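Local coordinates for protein myosin-2 (Saccharomyces cerevisiae, PDB 6IXO) that carries organelles and proteins along polarized actin cables as a class V myosin motor, gripping cargo receptors with its globular tail domain, the part described here, at residues Asn24-Thr28 against Ser76-Val81; Leu31-Phe35 against Thr84-Val88. All coordinates share one frame; numbering follows the deposited sequence.

Interaction 1. Residues Asn24-Thr28 against Ser76-Val81; sequences NQEIT and SFLAQV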
ATOM      1  N   ASN A  24     -25.614   1.940  16.165  1.00 42.23           N
ATOM      2  CA  ASN A  24     -24.574   2.654  15.400  1.00 43.00           C
ATOM      3  C   ASN A  24     -23.406   3.009  16.320  1.00 42.76           C
ATOM      4  O   ASN A  24     -22.273   2.974  15.914  1.00 43.49           O
ATOM      5  CB  ASN A  24     -25.125   3.919  14.729  1.00 52.82           C
ATOM      6  CG  ASN A  24     -26.084   3.613  13.580  1.00 57.35           C
ATOM      7  OD1 ASN A  24     -26.087   2.514  13.032  1.00 59.67           O
ATOM      8  ND2 ASN A  24     -26.891   4.596  13.208  1.00 57.56           N
ATOM      9  N   GLN A  25     -23.705   3.332  17.573  1.00 47.59           N
ATOM     10  CA  GLN A  25     -22.668   3.740  18.526  1.00 46.55           C
ATOM     11  C   GLN A  25     -21.720   2.572  18.865  1.00 39.73           C
ATOM     12  O   GLN A  25     -20.477   2.718  18.899  1.00 36.74           O
ATOM     13  CB  GLN A  25     -23.343   4.305  19.782  1.00 52.86           C
ATOM     14  CG  GLN A  25     -22.426   5.133  20.664  1.00 64.74           C
ATOM     15  CD  GLN A  25     -21.639   4.295  21.656  1.00 71.63           C
ATOM     16  OE1 GLN A  25     -22.025   3.162  21.989  1.00 68.39           O
ATOM     17  NE2 GLN A  25     -20.525   4.845  22.136  1.00 77.56           N
ATOM     18  N   GLU A  26     -22.312   1.409  19.103  1.00 44.92           N
ATOM     19  CA  GLU A  26     -21.570   0.160  19.276  1.00 38.52           C
ATOM     20  C   GLU A  26     -20.687  -0.151  18.130  1.00 38.99           C
ATOM     21  O   GLU A  26     -19.523  -0.507  18.315  1.00 38.66           O
ATOM     22  CB  GLU A  26     -22.545  -1.032  19.460  1.00 38.48           C
ATOM     23  CG  GLU A  26     -22.857  -1.336  20.860  1.00 41.27           C
ATOM     24  CD  GLU A  26     -23.730  -2.616  21.028  1.00 45.07           C
ATOM     25  OE1 GLU A  26     -23.594  -3.576  20.219  1.00 40.99           O
ATOM     26  OE2 GLU A  26     -24.532  -2.644  21.976  1.00 46.68           O
ATOM     27  N   ILE A  27     -21.245  -0.050  16.930  1.00 35.45           N
ATOM     28  CA  ILE A  27     -20.476  -0.384  15.736  1.00 33.36           C
ATOM     29  C   ILE A  27     -19.365   0.623  15.488  1.00 40.12           C
ATOM     30  O   ILE A  27     -18.208   0.235  15.277  1.00 36.91           O
ATOM     31  CB  ILE A  27     -21.395  -0.448  14.499  1.00 35.44           C
ATOM     32  CG1 ILE A  27     -22.451  -1.557  14.682  1.00 44.98           C
ATOM     33  CG2 ILE A  27     -20.634  -0.783  13.296  1.00 38.11           C
ATOM     34  CD1 ILE A  27     -21.863  -2.929  14.708  1.00 41.90           C
ATOM     35  N   THR A  28     -19.693   1.913  15.520  1.00 42.04           N
ATOM     36  CA  THR A  28     -18.655   2.901  15.173  1.00 39.97           C
ATOM     37  C   THR A  28     -17.602   3.055  16.265  1.00 40.17           C
ATOM     38  O   THR A  28     -16.393   3.145  15.974  1.00 44.81           O
ATOM     39  CB  THR A  28     -19.262   4.282  14.838  1.00 40.74           C
ATOM     40  OG1 THR A  28     -19.966   4.798  15.960  1.00 44.62           O
ATOM     41  CG2 THR A  28     -20.195   4.191  13.640  1.00 46.63           C
ATOM     42  N   SER A  76     -28.670   4.734   7.120  1.00 61.52           N
ATOM     43  CA  SER A  76     -28.089   5.402   8.286  1.00 58.23           C
ATOM     44  C   SER A  76     -26.838   4.686   8.801  1.00 54.28           C
ATOM     45  O   SER A  76     -25.757   5.282   8.958  1.00 54.79           O
ATOM     46  CB  SER A  76     -29.141   5.489   9.397  1.00 62.54           C
ATOM     47  OG  SER A  76     -28.556   5.633  10.678  1.00 64.88           O
ATOM     48  N   PHE A  77     -27.004   3.394   9.050  1.00 49.07           N
ATOM     49  CA  PHE A  77     -25.922   2.519   9.481  1.00 45.72           C
ATOM     50  C   PHE A  77     -24.710   2.567   8.520  1.00 42.19           C
ATOM     51  O   PHE A  77     -23.562   2.729   8.947  1.00 39.83           O
ATOM     52  CB  PHE A  77     -26.500   1.114   9.603  1.00 39.04           C
ATOM     53  CG  PHE A  77     -25.490   0.017   9.823  1.00 40.54           C
ATOM     54  CD1 PHE A  77     -24.969  -0.231  11.089  1.00 42.50           C
ATOM     55  CD2 PHE A  77     -25.150  -0.834   8.779  1.00 39.07           C
ATOM     56  CE1 PHE A  77     -24.103  -1.279  11.301  1.00 41.60           C
ATOM     57  CE2 PHE A  77     -24.296  -1.892   8.980  1.00 40.65           C
ATOM     58  CZ  PHE A  77     -23.768  -2.115  10.248  1.00 39.74           C
ATOM     59  N   LEU A  78     -24.979   2.460   7.223  1.00 42.75           N
ATOM     60  CA  LEU A  78     -23.914   2.417   6.218  1.00 43.46           C
ATOM     61  C   LEU A  78     -23.153   3.731   6.115  1.00 40.81           C
ATOM     62  O   LEU A  78     -21.933   3.729   5.986  1.00 37.86           O
ATOM     63  CB  LEU A  78     -24.489   2.072   4.849  1.00 44.53           C
ATOM     64  CG  LEU A  78     -24.964   0.645   4.717  1.00 48.61           C
ATOM     65  CD1 LEU A  78     -25.865   0.500   3.472  1.00 56.25           C
ATOM     66  CD2 LEU A  78     -23.821  -0.301   4.700  1.00 34.24           C
ATOM     67  N   ALA A  79     -23.873   4.850   6.139  1.00 43.46           N
ATOM     68  CA  ALA A  79     -23.214   6.146   6.091  1.00 42.72           C
ATOM     69  C   ALA A  79     -22.246   6.299   7.259  1.00 42.85           C
ATOM     70  O   ALA A  79     -21.144   6.813   7.088  1.00 42.27           O
ATOM     71  CB  ALA A  79     -24.228   7.256   6.103  1.00 46.63           C
ATOM     72  N   GLN A  80     -22.656   5.854   8.442  1.00 43.81           N
ATOM     73  CA  GLN A  80     -21.772   5.854   9.604  1.00 42.89           C
ATOM     74  C   GLN A  80     -20.565   4.940   9.429  1.00 40.81           C
ATOM     75  O   GLN A  80     -19.427   5.310   9.792  1.00 39.68           O
ATOM     76  CB  GLN A  80     -22.530   5.421  10.850  1.00 48.44           C
ATOM     77  CG  GLN A  80     -23.499   6.456  11.351  1.00 61.81           C
ATOM     78  CD  GLN A  80     -22.930   7.235  12.502  1.00 75.22           C
ATOM     79  OE1 GLN A  80     -21.761   7.638  12.484  1.00 72.80           O
ATOM     80  NE2 GLN A  80     -23.743   7.433  13.533  1.00 88.55           N
ATOM     81  N   VAL A  81     -20.812   3.742   8.897  1.00 36.44           N
ATOM     82  CA  VAL A  81     -19.734   2.784   8.672  1.00 33.98           C
ATOM     83  C   VAL A  81     -18.718   3.367   7.672  1.00 35.68           C
ATOM     84  O   VAL A  81     -17.507   3.340   7.917  1.00 29.96           O
ATOM     85  CB  VAL A  81     -20.274   1.421   8.159  1.00 36.68           C
ATOM     86  CG1 VAL A  81     -19.151   0.607   7.519  1.00 30.58           C
ATOM     87  CG2 VAL A  81     -20.870   0.654   9.313  1.00 38.76           C
TER
HETATM   88  O   HOH W   1     -26.825   6.998  15.047  1.00 60.12           O
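Asn-24 reaches from helix 20-32 to helix 71-90 and meets three residues of it. Its CB lies 4.0 Å from NE2 of Gln-80. Beyond it, CG stands anti to the carbonyl carbon, and the amide parts its two ends between neighbours. OD1 comes to the edge of the Phe-77 ring, in its plane, 3.5 Å from CD1, the amide and ring planes 30° apart; buried there, this oxygen has no hydrogen-bonding partner in the model. ND2 donates to OG of Ser-76 over 3.2 Å, a bent bond (N-H...O 141°) with OG slightly out of the amide plane. Asn-24 ND2 also donates to a water oxygen 3.0 Å away, to which Gln-80 NE2 donates weakly. With an alanine here, Ser-76 OG and the water would probably lose a donor, and a gap is likely to open beside the Phe-77 edge.

One turn on, Ile-27 sets CG1 against the same ring edge, 3.8 Å from Phe-77 CE1, while Val-81 CG2 lies over one face of the ring, toward its rim. Thr-28 turns CG2 to Gln-80 CB at 3.8 Å; its OG1 donates a hydrogen bond to Asn-24 O, which also accepts the backbone N of Thr-28. Leu-58 of helix 53-67 touches Ile-27, Phe-77 and Val-81. The axes of the two short segments come within 10.2 Å and cross at -26°, their N-to-C directions roughly parallel, a helix pair within the all-helical globular tail of a class V myosin.

Interaction 2. Residues Leu31-Phe35 against Thr84-Val88; sequences LLKGF and TIQKV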
ATOM      1  N   LEU A  31     -16.640  -1.477  17.494  1.00 45.70           N
ATOM      2  CA  LEU A  31     -16.122  -2.420  16.513  1.00 38.27           C
ATOM      3  C   LEU A  31     -15.109  -1.753  15.593  1.00 37.11           C
ATOM      4  O   LEU A  31     -14.028  -2.290  15.318  1.00 37.44           O
ATOM      5  CB  LEU A  31     -17.268  -3.000  15.677  1.00 39.40           C
ATOM      6  CG  LEU A  31     -16.824  -4.016  14.618  1.00 39.33           C
ATOM      7  CD1 LEU A  31     -16.277  -5.261  15.268  1.00 37.68           C
ATOM      8  CD2 LEU A  31     -17.980  -4.344  13.691  1.00 40.65           C
ATOM      9  N   LEU A  32     -15.467  -0.585  15.083  1.00 31.86           N
ATOM     10  CA  LEU A  32     -14.618   0.009  14.065  1.00 30.57           C
ATOM     11  C   LEU A  32     -13.446   0.798  14.702  1.00 36.87           C
ATOM     12  O   LEU A  32     -12.288   0.465  14.470  1.00 35.11           O
ATOM     13  CB  LEU A  32     -15.431   0.904  13.142  1.00 31.05           C
ATOM     14  CG  LEU A  32     -16.584   0.181  12.433  1.00 33.14           C
ATOM     15  CD1 LEU A  32     -17.334   1.207  11.604  1.00 29.98           C
ATOM     16  CD2 LEU A  32     -16.093  -0.978  11.551  1.00 32.14           C
ATOM     17  N   LYS A  33     -13.725   1.831  15.488  1.00 39.71           N
ATOM     18  CA  LYS A  33     -12.609   2.608  16.069  1.00 41.10           C
ATOM     19  C   LYS A  33     -11.827   1.742  17.044  1.00 37.96           C
ATOM     20  O   LYS A  33     -10.654   1.978  17.292  1.00 39.97           O
ATOM     21  CB  LYS A  33     -13.104   3.873  16.785  1.00 42.26           C
ATOM     22  CG  LYS A  33     -13.744   4.888  15.856  1.00 42.30           C
ATOM     23  CD  LYS A  33     -14.065   6.168  16.617  1.00 49.33           C
ATOM     24  CE  LYS A  33     -14.977   7.079  15.800  1.00 53.40           C
ATOM     25  NZ  LYS A  33     -15.250   8.364  16.503  1.00 52.63           N
ATOM     26  N   GLY A  34     -12.472   0.699  17.571  1.00 34.83           N
ATOM     27  CA  GLY A  34     -11.848  -0.145  18.575  1.00 33.36           C
ATOM     28  C   GLY A  34     -11.192  -1.398  18.004  1.00 37.26           C
ATOM     29  O   GLY A  34     -10.880  -2.326  18.750  1.00 38.96           O
ATOM     30  N   PHE A  35     -11.020  -1.451  16.686  1.00 33.75           N
ATOM     31  CA  PHE A  35     -10.422  -2.627  16.043  1.00 34.35           C
ATOM     32  C   PHE A  35      -9.057  -3.024  16.663  1.00 39.22           C
ATOM     33  O   PHE A  35      -8.288  -2.160  17.129  1.00 37.31           O
ATOM     34  CB  PHE A  35     -10.237  -2.377  14.536  1.00 32.20           C
ATOM     35  CG  PHE A  35      -9.005  -1.530  14.196  1.00 36.32           C
ATOM     36  CD1 PHE A  35      -9.025  -0.137  14.336  1.00 33.55           C
ATOM     37  CD2 PHE A  35      -7.848  -2.134  13.718  1.00 33.39           C
ATOM     38  CE1 PHE A  35      -7.887   0.647  14.014  1.00 35.38           C
ATOM     39  CE2 PHE A  35      -6.694  -1.352  13.389  1.00 33.79           C
ATOM     40  CZ  PHE A  35      -6.732   0.039  13.544  1.00 34.86           C
ATOM     41  N   THR A  84     -16.704   6.276   9.214  1.00 31.97           N
ATOM     42  CA  THR A  84     -15.847   5.878  10.323  1.00 30.12           C
ATOM     43  C   THR A  84     -14.621   5.138   9.815  1.00 33.03           C
ATOM     44  O   THR A  84     -13.489   5.386  10.265  1.00 37.16           O
ATOM     45  CB  THR A  84     -16.624   5.013  11.362  1.00 35.61           C
ATOM     46  OG1 THR A  84     -17.686   5.803  11.919  1.00 38.48           O
ATOM     47  CG2 THR A  84     -15.689   4.547  12.489  1.00 33.70           C
ATOM     48  N   ILE A  85     -14.813   4.235   8.869  1.00 28.46           N
ATOM     49  CA  ILE A  85     -13.650   3.477   8.397  1.00 26.99           C
ATOM     50  C   ILE A  85     -12.661   4.437   7.746  1.00 32.85           C
ATOM     51  O   ILE A  85     -11.465   4.381   8.018  1.00 28.41           O
ATOM     52  CB  ILE A  85     -14.041   2.381   7.380  1.00 27.70           C
ATOM     53  CG1 ILE A  85     -14.785   1.231   8.126  1.00 29.13           C
ATOM     54  CG2 ILE A  85     -12.792   1.877   6.657  1.00 29.33           C
ATOM     55  CD1 ILE A  85     -15.353   0.116   7.187  1.00 32.71           C
ATOM     56  N   GLN A  86     -13.165   5.322   6.902  1.00 33.75           N
ATOM     57  CA  GLN A  86     -12.238   6.228   6.209  1.00 32.74           C
ATOM     58  C   GLN A  86     -11.508   7.076   7.248  1.00 32.87           C
ATOM     59  O   GLN A  86     -10.290   7.276   7.170  1.00 33.90           O
ATOM     60  CB  GLN A  86     -12.981   7.127   5.220  1.00 31.19           C
ATOM     61  CG  GLN A  86     -12.007   8.107   4.499  1.00 40.04           C
ATOM     62  CD  GLN A  86     -12.527   8.639   3.169  1.00 42.08           C
ATOM     63  OE1 GLN A  86     -13.157   7.919   2.373  1.00 47.07           O
ATOM     64  NE2 GLN A  86     -12.239   9.889   2.907  1.00 44.94           N
ATOM     65  N   LYS A  87     -12.262   7.573   8.225  1.00 31.07           N
ATOM     66  CA  LYS A  87     -11.674   8.359   9.305  1.00 39.30           C
ATOM     67  C   LYS A  87     -10.621   7.562  10.063  1.00 39.28           C
ATOM     68  O   LYS A  87      -9.548   8.080  10.393  1.00 34.83           O
ATOM     69  CB  LYS A  87     -12.750   8.852  10.273  1.00 37.92           C
ATOM     70  CG  LYS A  87     -12.169   9.660  11.438  1.00 52.54           C
ATOM     71  CD  LYS A  87     -13.246  10.368  12.262  1.00 69.72           C
ATOM     72  CE  LYS A  87     -12.634  11.331  13.276  1.00 85.06           C
ATOM     73  NZ  LYS A  87     -13.652  11.985  14.142  1.00 97.38           N
ATOM     74  N   VAL A  88     -10.909   6.299  10.345  1.00 36.14           N
ATOM     75  CA  VAL A  88      -9.928   5.477  11.038  1.00 30.89           C
ATOM     76  C   VAL A  88      -8.642   5.355  10.222  1.00 30.03           C
ATOM     77  O   VAL A  88      -7.540   5.442  10.760  1.00 29.52           O
ATOM     78  CB  VAL A  88     -10.493   4.056  11.355  1.00 31.22           C
ATOM     79  CG1 VAL A  88      -9.381   3.137  11.809  1.00 28.82           C
ATOM     80  CG2 VAL A  88     -11.563   4.179  12.485  1.00 28.18           C
TER
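Leu-32 overlaps the methyl of Thr-84 with two of its carbons: CB lies 3.7 Å from Thr-84 CG2, and CD1 closes on the same methyl at 3.8 Å. Its other branch, CD2, turns to Ile-85, 4.3 Å from CG1. Thr-84 can present a purely apolar end because its first torsion (chi1 -62°) puts CG2 anti to the backbone N and OG1 beside that N, where the hydroxyl bonds to O of Gln-80, a turn earlier in its own helix. Lys-33 lays the start of its extended chain across the same methyl at about a right angle, its CG 3.9 Å from Thr-84 CG2, and also touches Val-88 CG2. Its NZ forms a salt bridge with Glu-29, which probably eases the like charge of Lys-87, whose NZ is 4.6 Å from that of Lys-33.

A type I beta turn runs from Leu-32 to Phe-35, with Phe-35 N hydrogen-bonded to Leu-32 O, and brings the Phe-35 ring against Val-88 of helix 71-90 within the helical cargo-binding tail.

Val-88 spreads its two methyls over this turn: CG2 faces Lys-33, whereas CG1 meets the Phe-35 ring obliquely, 3.6 Å from CE1. The ring is placed by chi1 of 79°, which holds CG between the backbone N and the carbonyl carbon. Helix 97-124 extends the aromatic cluster, Trp-104 standing edge-to-face with Phe-35 and Phe-103 meeting it with the planes about 25° apart. Trp-104 also touches Leu-32, Ile-85 and Val-88, and Tyr-53 of helix 53-67 touches Phe-35.

Interactions 1 and 2 are successive stations along one pair of helices, 20-32 and 71-90, with centres about 10 Å apart. The backbone carries one into the other: Ile-27 O lies 2.9 Å from Leu-32 N and Thr-28 O 3.0 Å from Lys-33 N, both probable hydrogen bonds. Side chains also bridge them, Thr-28 CG2 packing 3.4 Å from Thr-84 OG1 and Leu-32 CD1 4.1 Å from Val-81 CA. Both have apolar and aromatic contacts, but only interaction 1 adds a hydrogen bond across the segments. Helix 53-67 touches both, while Trp-104 of helix 97-124 joins at interaction 2.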